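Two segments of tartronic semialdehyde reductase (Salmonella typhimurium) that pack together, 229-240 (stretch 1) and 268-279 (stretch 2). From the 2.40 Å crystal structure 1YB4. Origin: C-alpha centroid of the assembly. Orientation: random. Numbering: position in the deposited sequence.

Stretch 1 (229-240) FEPGFKIALHQK
Stretch 2, residues 268-279: TCAANGGSQLDH

Stretch 2 opens in a helix that begins earlier in the chain, and turns C269 and A270 toward stretch 1; C269 (chi1 m) sets CB 3.8 Å from I235 CD1, an apolar contact that I235 reaches with an extended m,t side chain. N272 ND2 folds back onto T268 O at 2.7 Å, and G273 takes the positive phi (62/43) that glycine accepts easily. A type I turn then runs from G274 to L277, closed by L277 N to G274 O at 3.0 Å. It presents carbonyls to the start of the helix 235-240, whose first amides lack partners within their own helix: S275 O accepts A236 N at 3.0 Å, and L277 O accepts I235 N at 3.0 Å. K234, the N-cap residue (-60/145), adds a CA-H...O contact from its CA to L277 O, 3.2 Å. L277 CB also meets F229 CB at 4.2 Å.

Beyond the turn the backbones bridge once, K234 with D278, CA atoms 4.8 Å apart. D278 N donates to F229 O (2.9 Å), H279 N to F233 O (2.8 Å), while D278, chi1 t, takes a weak bond at OD1 from F233 N (3.3 Å). H279, chi1 p, receives F233 CB over its ring face, 3.9 Å from the centroid; at its edge, ND1 shares a hydrogen bond with H238 ND1 (3.0 Å).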

# COMPACT_ATOMS: atom_id res chain seq x y z
N PHE A 229 10.39 24.77 -0.73
CA PHE A 229 10.49 23.69 -1.71
C PHE A 229 11.20 24.00 -3.03
O PHE A 229 11.05 23.25 -4.01
CB PHE A 229 9.08 23.18 -2.04
CG PHE A 229 8.28 22.81 -0.83
CD1 PHE A 229 8.72 21.82 0.04
CD2 PHE A 229 7.07 23.45 -0.57
CE1 PHE A 229 7.99 21.47 1.16
CE2 PHE A 229 6.33 23.11 0.54
CZ PHE A 229 6.78 22.12 1.41
N GLU A 230 11.94 25.10 -3.10
CA GLU A 230 12.63 25.41 -4.34
C GLU A 230 13.49 24.20 -4.68
O GLU A 230 14.09 23.58 -3.79
CB GLU A 230 13.51 26.66 -4.21
CG GLU A 230 12.73 27.98 -4.19
CD GLU A 230 12.38 28.45 -2.78
OE1 GLU A 230 11.88 27.63 -1.98
OE2 GLU A 230 12.61 29.64 -2.47
N PRO A 231 13.55 23.83 -5.96
CA PRO A 231 14.33 22.69 -6.41
C PRO A 231 15.74 22.51 -5.85
O PRO A 231 16.50 23.46 -5.65
CB PRO A 231 14.33 22.85 -7.92
CG PRO A 231 12.94 23.35 -8.16
CD PRO A 231 12.77 24.41 -7.08
N GLY A 232 16.04 21.25 -5.58
CA GLY A 232 17.32 20.82 -5.08
C GLY A 232 17.38 19.49 -5.80
O GLY A 232 18.43 19.05 -6.27
N PHE A 233 16.20 18.88 -5.91
CA PHE A 233 16.00 17.61 -6.59
C PHE A 233 14.50 17.51 -6.93
O PHE A 233 13.67 17.25 -6.04
CB PHE A 233 16.43 16.43 -5.71
CG PHE A 233 16.57 15.14 -6.47
CD1 PHE A 233 17.63 14.96 -7.35
CD2 PHE A 233 15.61 14.15 -6.38
CE1 PHE A 233 17.73 13.82 -8.12
CE2 PHE A 233 15.69 13.01 -7.15
CZ PHE A 233 16.75 12.85 -8.03
N LYS A 234 14.16 17.73 -8.20
CA LYS A 234 12.77 17.70 -8.64
C LYS A 234 12.05 16.37 -8.43
O LYS A 234 12.63 15.29 -8.55
CB LYS A 234 12.65 18.06 -10.14
CG LYS A 234 13.20 19.43 -10.59
CD LYS A 234 12.98 19.62 -12.10
CE LYS A 234 13.83 20.75 -12.70
NZ LYS A 234 13.67 22.06 -12.01
N ILE A 235 10.76 16.46 -8.11
CA ILE A 235 9.94 15.28 -7.91
C ILE A 235 9.93 14.51 -9.22
O ILE A 235 10.06 13.29 -9.23
CB ILE A 235 8.52 15.69 -7.48
CG1 ILE A 235 8.57 16.17 -6.03
CG2 ILE A 235 7.55 14.52 -7.65
CD1 ILE A 235 7.23 16.58 -5.43
N ALA A 236 9.81 15.22 -10.34
CA ALA A 236 9.82 14.56 -11.64
C ALA A 236 11.06 13.68 -11.79
O ALA A 236 11.02 12.62 -12.42
CB ALA A 236 9.77 15.58 -12.76
N LEU A 237 12.17 14.12 -11.22
CA LEU A 237 13.42 13.38 -11.27
C LEU A 237 13.37 12.13 -10.38
O LEU A 237 13.72 11.02 -10.80
CB LEU A 237 14.56 14.30 -10.85
CG LEU A 237 15.32 14.86 -12.04
CD1 LEU A 237 15.84 16.26 -11.74
CD2 LEU A 237 16.45 13.88 -12.39
N HIS A 238 12.95 12.32 -9.14
CA HIS A 238 12.85 11.19 -8.23
C HIS A 238 11.81 10.21 -8.79
O HIS A 238 11.83 9.02 -8.45
CB HIS A 238 12.47 11.66 -6.81
CG HIS A 238 13.03 10.79 -5.73
ND1 HIS A 238 13.18 11.22 -4.43
CD2 HIS A 238 13.49 9.51 -5.76
CE1 HIS A 238 13.71 10.25 -3.71
NE2 HIS A 238 13.91 9.20 -4.49
N GLN A 239 10.92 10.70 -9.65
CA GLN A 239 9.91 9.83 -10.26
C GLN A 239 10.59 8.88 -11.24
O GLN A 239 10.39 7.67 -11.19
CB GLN A 239 8.84 10.65 -10.99
CG GLN A 239 7.83 11.34 -10.08
CD GLN A 239 6.39 10.93 -10.38
OE1 GLN A 239 5.97 9.82 -10.06
NE2 GLN A 239 5.62 11.83 -10.98
N LYS A 240 11.40 9.46 -12.13
CA LYS A 240 12.14 8.67 -13.10
C LYS A 240 12.99 7.64 -12.34
O LYS A 240 13.07 6.47 -12.74
CB LYS A 240 13.00 9.60 -13.97
CG LYS A 240 13.83 8.93 -15.10
CD LYS A 240 15.28 8.59 -14.67
CE LYS A 240 16.00 9.80 -14.05
NZ LYS A 240 17.40 9.52 -13.62
N THR A 268 0.44 12.01 -7.15
CA THR A 268 -0.51 12.95 -6.57
C THR A 268 0.15 14.34 -6.56
O THR A 268 -0.51 15.34 -6.82
CB THR A 268 -0.95 12.50 -5.15
OG1 THR A 268 -1.80 11.36 -5.27
CG2 THR A 268 -1.72 13.60 -4.41
N CYS A 269 1.45 14.41 -6.29
CA CYS A 269 2.13 15.70 -6.30
C CYS A 269 2.08 16.29 -7.73
O CYS A 269 1.61 17.42 -7.93
CB CYS A 269 3.59 15.56 -5.85
SG CYS A 269 3.83 15.01 -4.11
N ALA A 270 2.54 15.52 -8.71
CA ALA A 270 2.53 15.99 -10.10
C ALA A 270 1.13 16.43 -10.47
O ALA A 270 0.95 17.43 -11.14
CB ALA A 270 2.98 14.88 -11.04
N ALA A 271 0.13 15.70 -9.99
CA ALA A 271 -1.26 16.04 -10.28
C ALA A 271 -1.66 17.36 -9.65
O ALA A 271 -2.66 17.95 -10.03
CB ALA A 271 -2.17 14.95 -9.76
N ASN A 272 -0.88 17.81 -8.68
CA ASN A 272 -1.19 19.05 -7.99
C ASN A 272 -0.04 20.05 -8.03
O ASN A 272 0.23 20.73 -7.05
CB ASN A 272 -1.62 18.73 -6.55
CG ASN A 272 -2.93 17.92 -6.49
OD1 ASN A 272 -4.03 18.48 -6.57
ND2 ASN A 272 -2.82 16.60 -6.38
N GLY A 273 0.63 20.12 -9.18
CA GLY A 273 1.73 21.05 -9.38
C GLY A 273 2.97 20.93 -8.50
O GLY A 273 3.50 21.94 -8.04
N GLY A 274 3.43 19.70 -8.27
CA GLY A 274 4.61 19.50 -7.46
C GLY A 274 5.74 18.88 -8.25
O GLY A 274 6.84 18.70 -7.73
N SER A 275 5.49 18.56 -9.52
CA SER A 275 6.50 17.94 -10.36
C SER A 275 7.83 18.67 -10.38
O SER A 275 8.90 18.04 -10.43
CB SER A 275 6.00 17.81 -11.80
OG SER A 275 4.95 16.88 -11.89
N GLN A 276 7.76 19.99 -10.36
CA GLN A 276 8.94 20.84 -10.44
C GLN A 276 9.50 21.33 -9.12
O GLN A 276 10.38 22.19 -9.10
CB GLN A 276 8.63 22.04 -11.34
CG GLN A 276 8.50 21.68 -12.82
CD GLN A 276 9.72 20.91 -13.30
OE1 GLN A 276 10.86 21.27 -12.95
NE2 GLN A 276 9.50 19.86 -14.08
N LEU A 277 9.00 20.79 -8.02
CA LEU A 277 9.46 21.20 -6.71
C LEU A 277 10.44 20.18 -6.13
O LEU A 277 10.65 19.11 -6.69
CB LEU A 277 8.26 21.36 -5.78
CG LEU A 277 7.14 22.21 -6.40
CD1 LEU A 277 5.86 22.01 -5.62
CD2 LEU A 277 7.55 23.68 -6.41
N ASP A 278 11.05 20.56 -5.01
CA ASP A 278 12.00 19.71 -4.30
C ASP A 278 11.24 18.49 -3.79
O ASP A 278 10.12 18.63 -3.29
CB ASP A 278 12.59 20.47 -3.12
CG ASP A 278 13.63 19.67 -2.38
OD1 ASP A 278 14.68 19.38 -2.98
OD2 ASP A 278 13.38 19.32 -1.21
N HIS A 279 11.83 17.30 -3.88
CA HIS A 279 11.10 16.12 -3.43
C HIS A 279 10.65 16.18 -1.97
O HIS A 279 9.95 15.28 -1.49
CB HIS A 279 11.90 14.84 -3.70
CG HIS A 279 13.31 14.87 -3.20
ND1 HIS A 279 14.19 13.83 -3.41
CD2 HIS A 279 13.98 15.78 -2.46
CE1 HIS A 279 15.34 14.09 -2.82
NE2 HIS A 279 15.24 15.27 -2.23